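Local coordinates for protein endoglucanase (Clostridium thermocellum, PDB 2E4T) that probably hydrolyses internal beta-1,4-glucosidic bonds of cellulose and xyloglucan, acting as the family 44 glycoside hydrolase module of a larger multidomain enzyme, at residues R13-A18 against S464-K469; Q374-G379 against V431-A436; G418-K423 against A436-E441; P458-F463 against T499-V504; I473-A478 against I486-P491. All blocks are in the same frame, centred on the assembly; numbering follows the deposited sequence.

Contact 1 (R13-A18 against S464-K469)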
# COMPACT_ATOMS: atom_id res chain seq x y z
N ARG A 13 -21.84 -5.57 18.25
CA ARG A 13 -21.72 -6.83 18.97
C ARG A 13 -20.32 -7.38 18.71
O ARG A 13 -19.94 -7.61 17.56
CB ARG A 13 -22.76 -7.82 18.47
CG ARG A 13 -24.18 -7.26 18.68
CD ARG A 13 -25.28 -8.25 18.34
NE ARG A 13 -25.01 -9.62 18.78
CZ ARG A 13 -25.29 -10.11 19.99
NH1 ARG A 13 -25.84 -9.36 20.95
NH2 ARG A 13 -25.01 -11.39 20.25
N ILE A 14 -19.56 -7.59 19.78
CA ILE A 14 -18.17 -8.07 19.69
C ILE A 14 -18.07 -9.40 20.42
O ILE A 14 -18.67 -9.58 21.50
CB ILE A 14 -17.22 -7.04 20.32
CG1 ILE A 14 -17.21 -5.77 19.48
CG2 ILE A 14 -15.81 -7.60 20.50
CD1 ILE A 14 -16.59 -4.57 20.13
N ASP A 15 -17.31 -10.35 19.84
CA ASP A 15 -17.02 -11.61 20.55
C ASP A 15 -15.53 -11.81 20.46
O ASP A 15 -14.98 -12.08 19.37
CB ASP A 15 -17.79 -12.75 19.93
CG ASP A 15 -17.52 -14.10 20.61
OD1 ASP A 15 -16.56 -14.19 21.40
OD2 ASP A 15 -18.28 -15.05 20.30
N THR A 16 -14.84 -11.57 21.57
CA THR A 16 -13.38 -11.60 21.56
C THR A 16 -12.81 -12.99 21.33
O THR A 16 -11.61 -13.10 21.07
CB THR A 16 -12.77 -11.02 22.83
OG1 THR A 16 -13.12 -11.89 23.91
CG2 THR A 16 -13.27 -9.65 23.12
N SER A 17 -13.64 -14.04 21.41
CA SER A 17 -13.16 -15.39 21.17
C SER A 17 -13.34 -15.83 19.73
O SER A 17 -12.89 -16.93 19.38
CB SER A 17 -13.85 -16.39 22.10
OG SER A 17 -15.20 -16.61 21.65
N ALA A 18 -14.06 -15.04 18.90
CA ALA A 18 -14.53 -15.50 17.61
C ALA A 18 -13.76 -14.80 16.49
O ALA A 18 -13.42 -13.60 16.55
CB ALA A 18 -16.00 -15.21 17.44
N SER A 464 -22.42 -4.63 23.02
CA SER A 464 -22.55 -5.88 23.77
C SER A 464 -21.32 -6.71 23.43
O SER A 464 -21.07 -6.96 22.22
CB SER A 464 -23.82 -6.62 23.33
OG SER A 464 -24.98 -5.88 23.56
N ILE A 465 -20.56 -7.11 24.44
CA ILE A 465 -19.27 -7.78 24.25
C ILE A 465 -19.30 -9.12 24.96
O ILE A 465 -19.66 -9.19 26.15
CB ILE A 465 -18.15 -6.90 24.77
CG1 ILE A 465 -18.13 -5.57 24.02
CG2 ILE A 465 -16.80 -7.62 24.65
CD1 ILE A 465 -17.30 -4.49 24.69
N ASP A 466 -18.89 -10.18 24.25
CA ASP A 466 -18.61 -11.47 24.84
C ASP A 466 -17.09 -11.60 24.99
O ASP A 466 -16.39 -11.58 23.97
CB ASP A 466 -19.19 -12.55 23.96
CG ASP A 466 -20.70 -12.54 23.88
OD1 ASP A 466 -21.41 -12.02 24.76
OD2 ASP A 466 -21.21 -13.13 22.90
N SER A 467 -16.57 -11.73 26.21
CA SER A 467 -15.14 -11.80 26.46
C SER A 467 -14.83 -12.64 27.63
O SER A 467 -15.71 -12.81 28.46
CB SER A 467 -14.60 -10.42 26.74
OG SER A 467 -13.24 -10.52 27.12
N SER A 468 -13.59 -13.13 27.77
CA SER A 468 -13.24 -13.86 29.01
C SER A 468 -12.98 -12.92 30.19
O SER A 468 -12.79 -13.38 31.32
CB SER A 468 -12.05 -14.80 28.80
OG SER A 468 -10.84 -14.08 28.86
N LYS A 469 -13.00 -11.62 29.94
CA LYS A 469 -12.74 -10.59 30.94
C LYS A 469 -13.99 -9.82 31.17
O LYS A 469 -14.84 -9.74 30.27
CB LYS A 469 -11.66 -9.65 30.40
CG LYS A 469 -10.47 -10.42 29.93
CD LYS A 469 -9.65 -10.97 31.12
CE LYS A 469 -8.40 -11.78 30.68
NZ LYS A 469 -8.71 -12.94 29.79
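Ile14 O accepts the backbone N of Asp466 at 2.8 Å and also has Ile465 CA close by. Ile14 N in turn donates to Ser464 O, and Thr16 N meets Asp466 O at 2.9 Å, so three straight bonds zip the two strands together in parallel register. Ile14 and Ile465 share one face of the sheet and touch through CB of the first and CG1 of the second, 4.1 Å apart. On the other face Asp15 and Asp466 lie across from each other with their carboxylate planes 79° apart; OD2 of Asp15 and OD2 of Asp466 are 4.4 Å apart, close enough that each may raise the other's pKa. OD1 of Asp15 takes the backbone N of Ser17 in an Asx turn, where the chain leaves the strand. A chi1 of 66° puts Thr16 OG1 between its backbone N and carbonyl carbon, and there it lies 3.3 Å from Ser467 CA and is hydrogen-bonded to Asp443. Strand 8-22 is flanked by 420-426 and, in the sheet's one parallel pairing, by 459-466, while Ile14 and Ile465 pack inward on Ile448 and Leu446 of strand 442-452.

Contact 2 (Q374-G379 against V431-A436)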
# COMPACT_ATOMS: atom_id res chain seq x y z
N GLN A 374 -9.83 7.06 5.70
CA GLN A 374 -8.53 6.42 5.92
C GLN A 374 -8.62 5.40 7.05
O GLN A 374 -8.11 4.27 6.95
CB GLN A 374 -7.48 7.49 6.24
CG GLN A 374 -6.10 6.88 6.53
CD GLN A 374 -5.48 6.24 5.31
OE1 GLN A 374 -5.88 6.48 4.16
NE2 GLN A 374 -4.46 5.42 5.55
N ALA A 375 -9.23 5.80 8.20
CA ALA A 375 -9.34 4.86 9.32
C ALA A 375 -10.17 3.65 8.92
O ALA A 375 -9.91 2.51 9.37
CB ALA A 375 -9.94 5.58 10.53
N ASP A 376 -11.21 3.86 8.09
CA ASP A 376 -12.06 2.75 7.67
C ASP A 376 -11.23 1.78 6.81
O ASP A 376 -11.25 0.53 7.02
CB ASP A 376 -13.25 3.31 6.88
CG ASP A 376 -14.46 2.41 6.84
OD1 ASP A 376 -14.66 1.63 7.81
OD2 ASP A 376 -15.19 2.46 5.80
N VAL A 377 -10.50 2.32 5.81
CA VAL A 377 -9.66 1.52 4.93
C VAL A 377 -8.66 0.71 5.74
O VAL A 377 -8.43 -0.49 5.46
CB VAL A 377 -8.97 2.46 3.90
CG1 VAL A 377 -7.85 1.77 3.15
CG2 VAL A 377 -10.02 3.00 2.96
N LEU A 378 -7.99 1.34 6.72
CA LEU A 378 -7.01 0.58 7.51
C LEU A 378 -7.69 -0.56 8.32
O LEU A 378 -7.11 -1.64 8.49
CB LEU A 378 -6.25 1.51 8.43
CG LEU A 378 -5.37 2.50 7.71
CD1 LEU A 378 -4.81 3.51 8.76
CD2 LEU A 378 -4.26 1.84 6.92
N GLY A 379 -8.91 -0.29 8.82
CA GLY A 379 -9.66 -1.34 9.51
C GLY A 379 -9.95 -2.51 8.56
O GLY A 379 -9.80 -3.70 8.95
N VAL A 431 -23.99 3.99 8.27
CA VAL A 431 -23.73 5.09 9.15
C VAL A 431 -22.49 4.90 9.99
O VAL A 431 -22.00 5.87 10.59
CB VAL A 431 -24.96 5.38 10.09
CG1 VAL A 431 -25.00 4.40 11.25
CG2 VAL A 431 -24.95 6.78 10.58
N SER A 432 -21.96 3.67 10.07
CA SER A 432 -20.86 3.39 10.97
C SER A 432 -19.96 2.33 10.44
O SER A 432 -20.33 1.56 9.55
CB SER A 432 -21.40 2.98 12.35
OG SER A 432 -22.01 1.68 12.32
N SER A 433 -18.76 2.29 11.03
CA SER A 433 -17.89 1.12 10.94
C SER A 433 -17.31 0.88 12.33
O SER A 433 -17.13 1.82 13.11
CB SER A 433 -16.73 1.32 9.98
OG SER A 433 -17.22 1.64 8.69
N ALA A 434 -16.96 -0.39 12.59
CA ALA A 434 -16.33 -0.72 13.85
C ALA A 434 -15.41 -1.90 13.62
O ALA A 434 -15.79 -2.88 12.98
CB ALA A 434 -17.38 -1.02 14.96
N TYR A 435 -14.20 -1.79 14.19
CA TYR A 435 -13.20 -2.84 14.13
C TYR A 435 -12.68 -3.11 15.52
O TYR A 435 -12.44 -2.17 16.27
CB TYR A 435 -11.99 -2.41 13.22
CG TYR A 435 -12.47 -2.00 11.86
CD1 TYR A 435 -12.78 -2.97 10.89
CD2 TYR A 435 -12.74 -0.65 11.53
CE1 TYR A 435 -13.31 -2.62 9.67
CE2 TYR A 435 -13.29 -0.29 10.32
CZ TYR A 435 -13.60 -1.28 9.40
OH TYR A 435 -14.20 -1.00 8.18
N ALA A 436 -12.46 -4.38 15.86
CA ALA A 436 -12.00 -4.72 17.20
C ALA A 436 -10.76 -5.63 17.11
O ALA A 436 -10.62 -6.40 16.15
CB ALA A 436 -13.10 -5.42 18.01
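Gly379 CA sits over the face of the Tyr435 ring where a helix of the TIM barrel packs on a strand of the beta-sheet domain. It is 3.6 Å from the ring centroid and only 5° off the ring normal, a CH-pi contact over the centre of the face. Lacking a side chain, the glycine lets the ring come right up to the helix backbone, and Gly379 C comes within 3.5 Å of Tyr435 CE1. The Tyr435 side chain crosses that of Asp376 at about a right angle, and Asp376 OD1, at the ring edge and in its plane, accepts Tyr435 OH at 2.7 Å. Ser433 OG, two residues earlier on the strand, donates to the same Asp376 OD1 at 2.7 Å. Asp376 is modelled in two conformers, and these bonds are described for one of them. Its CG is anti to the backbone N (chi1 -157°), and OD1 beyond it ends nearer the strand than CB does. Ser433 and Tyr435 both point at the helix because they are two apart on one face of strand 432-439, and backbone bonds from Ser433 to Leu451 and from Tyr435 to Ile449 hold it alongside the neighbouring strand 442-452. Tyr407 of helix 398-408 also touches Tyr435, and its hydroxyl bonds to Ala375 O. The helix and strand segments pass 9.0 Å apart between axes. At the carboxylate, the two hydroxyls approach Asp376 OD1 from opposite faces of its plane, Ser433 OG on one side and Tyr435 OH on the other.

Contact 3 (G418-K423 against A436-E441)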
# COMPACT_ATOMS: atom_id res chain seq x y z
N GLY A 418 -4.66 -3.31 18.51
CA GLY A 418 -4.20 -4.68 18.67
C GLY A 418 -3.79 -5.29 17.34
O GLY A 418 -4.14 -4.81 16.24
N ASP A 419 -3.06 -6.42 17.45
CA ASP A 419 -2.56 -7.16 16.31
C ASP A 419 -3.36 -8.40 15.97
O ASP A 419 -3.00 -9.11 15.01
CB ASP A 419 -1.06 -7.46 16.43
CG ASP A 419 -0.74 -8.33 17.62
OD1 ASP A 419 -1.63 -8.64 18.43
OD2 ASP A 419 0.45 -8.77 17.70
N THR A 420 -4.44 -8.70 16.70
CA THR A 420 -5.30 -9.83 16.39
C THR A 420 -6.73 -9.30 16.25
O THR A 420 -7.33 -8.81 17.23
CB THR A 420 -5.22 -10.88 17.50
OG1 THR A 420 -3.89 -11.38 17.53
CG2 THR A 420 -6.19 -12.05 17.24
N SER A 421 -7.27 -9.38 15.02
CA SER A 421 -8.64 -9.01 14.77
C SER A 421 -9.60 -9.96 15.44
O SER A 421 -9.33 -11.19 15.46
CB SER A 421 -8.84 -9.09 13.24
OG SER A 421 -10.19 -8.85 12.86
N VAL A 422 -10.72 -9.46 15.99
CA VAL A 422 -11.75 -10.28 16.56
C VAL A 422 -13.10 -9.86 15.99
O VAL A 422 -13.28 -8.71 15.48
CB VAL A 422 -11.78 -10.28 18.10
CG1 VAL A 422 -10.43 -10.66 18.64
CG2 VAL A 422 -12.24 -8.94 18.66
N LYS A 423 -14.10 -10.74 16.14
CA LYS A 423 -15.41 -10.48 15.56
C LYS A 423 -16.05 -9.21 16.16
O LYS A 423 -16.16 -9.06 17.39
CB LYS A 423 -16.33 -11.69 15.85
CG LYS A 423 -17.71 -11.56 15.22
CD LYS A 423 -18.50 -12.88 15.42
CE LYS A 423 -19.85 -12.83 14.67
NZ LYS A 423 -19.63 -12.68 13.17
N ALA A 436 -12.46 -4.38 15.86
CA ALA A 436 -12.00 -4.72 17.20
C ALA A 436 -10.76 -5.63 17.11
O ALA A 436 -10.62 -6.40 16.15
CB ALA A 436 -13.10 -5.42 18.01
N SER A 437 -9.91 -5.49 18.13
CA SER A 437 -8.72 -6.32 18.16
C SER A 437 -8.27 -6.49 19.61
O SER A 437 -8.61 -5.75 20.54
CB SER A 437 -7.58 -5.66 17.37
OG SER A 437 -7.26 -4.38 17.94
N ILE A 438 -7.43 -7.53 19.75
CA ILE A 438 -6.73 -7.83 21.01
C ILE A 438 -5.23 -7.93 20.68
O ILE A 438 -4.81 -7.79 19.53
CB ILE A 438 -7.29 -9.11 21.67
CG1 ILE A 438 -7.03 -10.34 20.79
CG2 ILE A 438 -8.76 -8.89 22.00
CD1 ILE A 438 -7.51 -11.66 21.42
N VAL A 439 -4.42 -8.21 21.71
CA VAL A 439 -2.98 -8.30 21.57
C VAL A 439 -2.59 -9.77 21.67
O VAL A 439 -2.78 -10.40 22.72
CB VAL A 439 -2.26 -7.48 22.61
CG1 VAL A 439 -0.73 -7.59 22.45
CG2 VAL A 439 -2.73 -6.01 22.54
N GLY A 440 -2.06 -10.33 20.58
CA GLY A 440 -1.71 -11.75 20.61
C GLY A 440 -2.93 -12.59 20.79
O GLY A 440 -3.90 -12.47 20.03
N GLU A 441 -2.87 -13.45 21.81
CA GLU A 441 -3.98 -14.31 22.13
C GLU A 441 -4.76 -13.83 23.37
O GLU A 441 -5.59 -14.59 23.92
CB GLU A 441 -3.49 -15.78 22.39
CG GLU A 441 -2.34 -16.18 21.49
CD GLU A 441 -2.57 -16.07 19.98
OE1 GLU A 441 -3.69 -16.25 19.50
OE2 GLU A 441 -1.55 -15.85 19.26
O HOH W 1 -10.48 -6.25 12.81
O HOH W 2 -13.03 -6.44 13.86
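The carboxylate of Asp419 meets Gly440 through OD1, which uses its syn lone pair, on the side of the other oxygen, to accept the backbone N of Gly440, 2.8 Å away and nearly straight at 173°. The peptide groups are turned differently from bond to bond. Ile438 N approaches Thr420 O in the carbonyl plane at 2.8 Å, whereas Val422 N stands well above the plane of Ala436 O, 3.1 Å away. Asp419 and Thr420 both face Ile438, a classic beta bulge in this antiparallel hairpin, and Thr420 N returns a bond to Ile438 O. Thr420 OG1, anti to its own carbonyl carbon (chi1 -64°), donates to Gly440 O at 2.7 Å, so successive side chains hold the N-H and the C=O of one glycine. That glycine has a positive phi of 64° just past the end of strand 436-439. On the face of Thr420 and Ile438, Val422 packs CG2 against Ala436 CB at 3.7 Å and sets CG1 against Ile438 CG1. A water accepts from Ala436 N at 2.9 Å and lies within bonding distance of Val422 O, linking the two strands; Gly418 N gives Ser437 OG a weak bond. Polar and apolar grips thus divide the contact: Asp419 and Thr420 clamp Gly440 where the chain leaves strand 432-439 for 442-452, while Val422 holds Ala436 and Ile438 by apolar packing.

Contact 4 (P458-F463 against T499-V504)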
# COMPACT_ATOMS: atom_id res chain seq x y z
N PRO A 458 -25.40 13.13 15.85
CA PRO A 458 -24.72 12.09 16.63
C PRO A 458 -25.31 10.70 16.33
O PRO A 458 -26.45 10.58 15.80
CB PRO A 458 -24.99 12.50 18.08
CG PRO A 458 -26.28 13.31 18.00
CD PRO A 458 -26.32 13.96 16.67
N THR A 459 -24.56 9.69 16.72
CA THR A 459 -25.08 8.32 16.67
C THR A 459 -24.84 7.67 18.03
O THR A 459 -23.75 7.78 18.61
CB THR A 459 -24.36 7.50 15.57
OG1 THR A 459 -24.59 8.16 14.33
CG2 THR A 459 -24.89 6.07 15.51
N THR A 460 -25.89 7.00 18.55
CA THR A 460 -25.79 6.28 19.81
C THR A 460 -25.47 4.82 19.51
O THR A 460 -26.23 4.16 18.80
CB THR A 460 -27.13 6.40 20.58
OG1 THR A 460 -27.32 7.79 20.90
CG2 THR A 460 -27.10 5.53 21.83
N PHE A 461 -24.39 4.32 20.11
CA PHE A 461 -23.99 2.94 19.92
C PHE A 461 -24.20 2.15 21.19
O PHE A 461 -23.72 2.49 22.26
CB PHE A 461 -22.48 2.91 19.53
CG PHE A 461 -22.20 3.50 18.20
CD1 PHE A 461 -22.41 2.78 17.04
CD2 PHE A 461 -21.75 4.83 18.10
CE1 PHE A 461 -22.14 3.35 15.79
CE2 PHE A 461 -21.46 5.41 16.87
CZ PHE A 461 -21.65 4.66 15.70
N ASN A 462 -24.98 1.07 21.05
CA ASN A 462 -25.16 0.12 22.16
C ASN A 462 -24.22 -1.06 21.95
O ASN A 462 -24.42 -1.83 20.99
CB ASN A 462 -26.61 -0.38 22.19
CG ASN A 462 -27.58 0.72 22.56
OD1 ASN A 462 -27.26 1.60 23.37
ND2 ASN A 462 -28.74 0.75 21.90
N PHE A 463 -23.21 -1.17 22.80
CA PHE A 463 -22.23 -2.24 22.72
C PHE A 463 -22.60 -3.42 23.58
O PHE A 463 -23.00 -3.26 24.74
CB PHE A 463 -20.87 -1.74 23.22
CG PHE A 463 -20.10 -0.92 22.22
CD1 PHE A 463 -19.10 -1.54 21.46
CD2 PHE A 463 -20.38 0.42 21.98
CE1 PHE A 463 -18.34 -0.82 20.53
CE2 PHE A 463 -19.58 1.14 21.05
CZ PHE A 463 -18.57 0.49 20.36
N THR A 499 -21.67 -4.61 28.67
CA THR A 499 -22.52 -3.80 27.82
C THR A 499 -22.36 -2.36 28.24
O THR A 499 -22.20 -2.05 29.44
CB THR A 499 -24.01 -4.21 27.88
OG1 THR A 499 -24.58 -3.79 29.15
CG2 THR A 499 -24.20 -5.70 27.63
N PHE A 500 -22.46 -1.44 27.28
CA PHE A 500 -22.46 -0.01 27.57
C PHE A 500 -23.07 0.70 26.37
O PHE A 500 -23.17 0.14 25.28
CB PHE A 500 -21.05 0.52 27.92
CG PHE A 500 -20.04 0.36 26.83
CD1 PHE A 500 -19.86 1.37 25.87
CD2 PHE A 500 -19.24 -0.75 26.76
CE1 PHE A 500 -18.89 1.27 24.89
CE2 PHE A 500 -18.28 -0.87 25.76
CZ PHE A 500 -18.12 0.15 24.83
N THR A 501 -23.44 1.96 26.59
CA THR A 501 -23.94 2.81 25.52
C THR A 501 -23.03 4.03 25.41
O THR A 501 -22.71 4.66 26.42
CB THR A 501 -25.37 3.26 25.83
OG1 THR A 501 -26.20 2.09 25.89
CG2 THR A 501 -25.91 4.28 24.84
N TYR A 502 -22.69 4.40 24.16
CA TYR A 502 -21.77 5.47 23.94
C TYR A 502 -22.25 6.25 22.71
O TYR A 502 -22.36 5.69 21.62
CB TYR A 502 -20.37 4.91 23.68
CG TYR A 502 -19.27 5.97 23.63
CD1 TYR A 502 -19.06 6.84 24.71
CD2 TYR A 502 -18.41 6.07 22.53
CE1 TYR A 502 -18.04 7.77 24.70
CE2 TYR A 502 -17.38 6.99 22.54
CZ TYR A 502 -17.20 7.86 23.58
OH TYR A 502 -16.17 8.77 23.55
N THR A 503 -22.60 7.52 22.91
CA THR A 503 -23.04 8.38 21.83
C THR A 503 -21.86 9.22 21.36
O THR A 503 -21.16 9.84 22.17
CB THR A 503 -24.19 9.27 22.30
OG1 THR A 503 -25.30 8.41 22.62
CG2 THR A 503 -24.58 10.28 21.22
N VAL A 504 -21.68 9.22 20.03
CA VAL A 504 -20.55 9.83 19.40
C VAL A 504 -21.09 10.97 18.49
O VAL A 504 -22.06 10.75 17.75
CB VAL A 504 -19.82 8.73 18.46
CG1 VAL A 504 -18.63 9.29 17.72
CG2 VAL A 504 -19.38 7.53 19.31
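Strands 459-463 and 499-504 run antiparallel, 4.5 Å apart between axes at 160°, with Thr459, Phe461 and Phe463 in hydrogen-bonded pairs with Val504, Tyr502 and Phe500. On the inner face the rings of Phe463 and Phe500 lie side by side with planes 14° apart, yet slid so far that they barely overlap. Instead Phe463 CB sits over the centre of the Phe500 ring, 3.7 Å from its centroid, and Phe500 CZ lies over one face of the Phe463 ring, offset toward its rim. CG of Phe500 lies between its backbone N and carbonyl carbon (chi1 61°), and the ring beyond ends up beside Phe463. Phe461 presents its edge to Val504, with CD2 3.8 Å from Val504 CG2. The outer face is hydroxyl-rich: Thr460 OG1 and Thr503 OG1 share a 2.7 Å hydrogen bond, and Thr501 OG1 donates to Asn462 OD1 at 2.8 Å. Between these two bonds Thr460 CG2 and Thr501 CG2 are squeezed to 3.5 Å. Strand 499-504 is outermost in the sheet; beyond strand 459-466 comes strand 8-22, and the aromatic face packs on Ile448 and Leu450 of strand 442-452 and on Leu514 of strand 508-514.

Contact 5 (I473-A478 against I486-P491)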
# COMPACT_ATOMS: atom_id res chain seq x y z
N ILE A 473 -13.44 -0.21 32.34
CA ILE A 473 -13.22 1.15 31.88
C ILE A 473 -12.86 1.04 30.40
O ILE A 473 -12.19 0.08 29.96
CB ILE A 473 -12.07 1.89 32.65
CG1 ILE A 473 -11.98 3.36 32.25
CG2 ILE A 473 -10.73 1.12 32.50
CD1 ILE A 473 -11.11 4.23 33.19
N GLY A 474 -13.33 2.03 29.62
CA GLY A 474 -12.91 2.18 28.23
C GLY A 474 -12.31 3.59 28.07
O GLY A 474 -13.04 4.59 28.03
N ASN A 475 -10.99 3.67 27.97
CA ASN A 475 -10.37 4.95 27.64
C ASN A 475 -10.58 5.23 26.16
O ASN A 475 -10.72 4.31 25.37
CB ASN A 475 -8.93 4.95 28.09
CG ASN A 475 -8.81 5.10 29.60
OD1 ASN A 475 -8.43 4.11 30.28
ND2 ASN A 475 -9.21 6.22 30.14
N VAL A 476 -10.64 6.53 25.81
CA VAL A 476 -11.03 6.91 24.47
C VAL A 476 -10.12 7.98 23.95
O VAL A 476 -9.83 8.97 24.64
CB VAL A 476 -12.49 7.47 24.46
CG1 VAL A 476 -12.89 7.84 23.01
CG2 VAL A 476 -13.49 6.44 25.03
N TRP A 477 -9.68 7.82 22.68
CA TRP A 477 -8.96 8.84 21.93
C TRP A 477 -9.70 9.09 20.62
O TRP A 477 -10.26 8.15 20.04
CB TRP A 477 -7.51 8.37 21.65
CG TRP A 477 -6.66 8.33 22.87
CD1 TRP A 477 -5.72 9.29 23.21
CD2 TRP A 477 -6.60 7.34 23.89
NE1 TRP A 477 -5.09 8.95 24.35
CE2 TRP A 477 -5.61 7.77 24.81
CE3 TRP A 477 -7.25 6.14 24.12
CZ2 TRP A 477 -5.26 7.04 25.95
CZ3 TRP A 477 -6.92 5.38 25.23
CH2 TRP A 477 -5.95 5.86 26.13
N ALA A 478 -9.77 10.35 20.18
CA ALA A 478 -10.59 10.62 18.99
C ALA A 478 -10.08 11.83 18.24
O ALA A 478 -9.39 12.69 18.78
CB ALA A 478 -12.06 10.84 19.38
N ILE A 486 -5.25 13.93 17.59
CA ILE A 486 -5.98 12.91 18.33
C ILE A 486 -5.88 13.26 19.81
O ILE A 486 -4.78 13.41 20.36
CB ILE A 486 -5.39 11.52 18.08
CG1 ILE A 486 -5.48 11.17 16.60
CG2 ILE A 486 -6.12 10.49 18.94
CD1 ILE A 486 -4.68 9.94 16.22
N THR A 487 -7.05 13.45 20.47
CA THR A 487 -7.06 13.86 21.86
C THR A 487 -7.81 12.82 22.69
O THR A 487 -8.78 12.21 22.26
CB THR A 487 -7.68 15.26 22.00
OG1 THR A 487 -9.00 15.18 21.50
CG2 THR A 487 -6.85 16.30 21.29
N GLN A 488 -7.37 12.70 23.93
CA GLN A 488 -8.01 11.78 24.87
C GLN A 488 -9.32 12.40 25.33
O GLN A 488 -9.39 13.61 25.63
CB GLN A 488 -7.08 11.47 26.07
CG GLN A 488 -7.60 10.31 26.88
CD GLN A 488 -6.66 9.84 27.92
OE1 GLN A 488 -5.54 10.35 28.11
NE2 GLN A 488 -7.12 8.83 28.66
N ARG A 489 -10.34 11.56 25.43
CA ARG A 489 -11.68 11.98 25.80
C ARG A 489 -12.07 11.35 27.14
O ARG A 489 -11.36 10.51 27.68
CB ARG A 489 -12.68 11.56 24.71
CG ARG A 489 -12.26 11.95 23.29
CD ARG A 489 -12.01 13.44 23.11
NE ARG A 489 -11.50 13.82 21.77
CZ ARG A 489 -12.25 14.33 20.80
NH1 ARG A 489 -13.60 14.43 20.93
NH2 ARG A 489 -11.68 14.68 19.67
N THR A 490 -13.24 11.74 27.66
CA THR A 490 -13.66 11.20 28.96
C THR A 490 -13.81 9.68 28.85
O THR A 490 -14.45 9.19 27.91
CB THR A 490 -15.01 11.82 29.33
OG1 THR A 490 -14.81 13.24 29.33
CG2 THR A 490 -15.47 11.34 30.69
N PRO A 491 -13.30 8.91 29.82
CA PRO A 491 -13.42 7.45 29.70
C PRO A 491 -14.87 7.00 29.92
O PRO A 491 -15.63 7.61 30.69
CB PRO A 491 -12.59 6.94 30.85
CG PRO A 491 -12.64 8.04 31.87
CD PRO A 491 -12.49 9.31 30.97
O HOH W 3 -10.00 8.16 28.13
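Trp477 and Gln488 come together through their first torsions: CG of Trp477 is anti to its carbonyl carbon (chi1 -70°), CG of Gln488 anti to its backbone N (chi1 -168°), and beyond CG the glutamine chain is extended. It therefore runs beside the indole, CG over the five-membered ring at 4.0 Å from its centroid, with the amide 21° from the ring plane and CD 3.7 Å from Trp477 CZ2. Ile486 CG2 comes in at the indole edge, 3.7 Å from Trp477 CB. On the opposite face of the hairpin Arg489 bends at chi2 and lays its guanidinium over Ala478, whose CB is 3.8 Å from Arg489 CZ. NE of Arg489 also bonds to Thr487 O, which already holds Ala478 N from the other face of its plane, and NH2 forms a salt bridge with Asp480. Farther along the hairpin, one water receives Asn475 ND2, Val476 N and Gln488 NE2 and donates to Arg489 O at 2.8 Å, bridging the strands between the bond of Arg489 N to Val476 O and the backbone bonding of Gly474 with Ile492. Ile473 CD1 packs on Pro491 CB at 3.9 Å. The Trp477 ring also meets Tyr410. This is a cross-strand pair in a beta hairpin at the edge of the nine-stranded sheet, its non-hydrogen-bonded position filled by tryptophan and glutamine.

All five contacts involve the same nine-stranded sheet. Contacts 1 and 4 share strand 459-466 and touch where Ile465 CD1 meets Phe500 CE2 at 3.9 Å. Contact 3 joins contact 1 through backbone bonds of Lys423 to Asp15 and Ala18, and it shares Ala436 with contact 2, the one contact here that joins the sheet to the TIM barrel. Contacts 4 and 5 lie 14 Å apart between centres and meet at Tyr502 OH and Val476 CG1, 3.4 Å apart. Toward the zinc site, the side chain of Ile486 in contact 5 is about 8 Å from that of Glu401, and Ala375 in contact 2 about 11 Å from it. Contacts 1, 3 and 4 lie away from the metal sites.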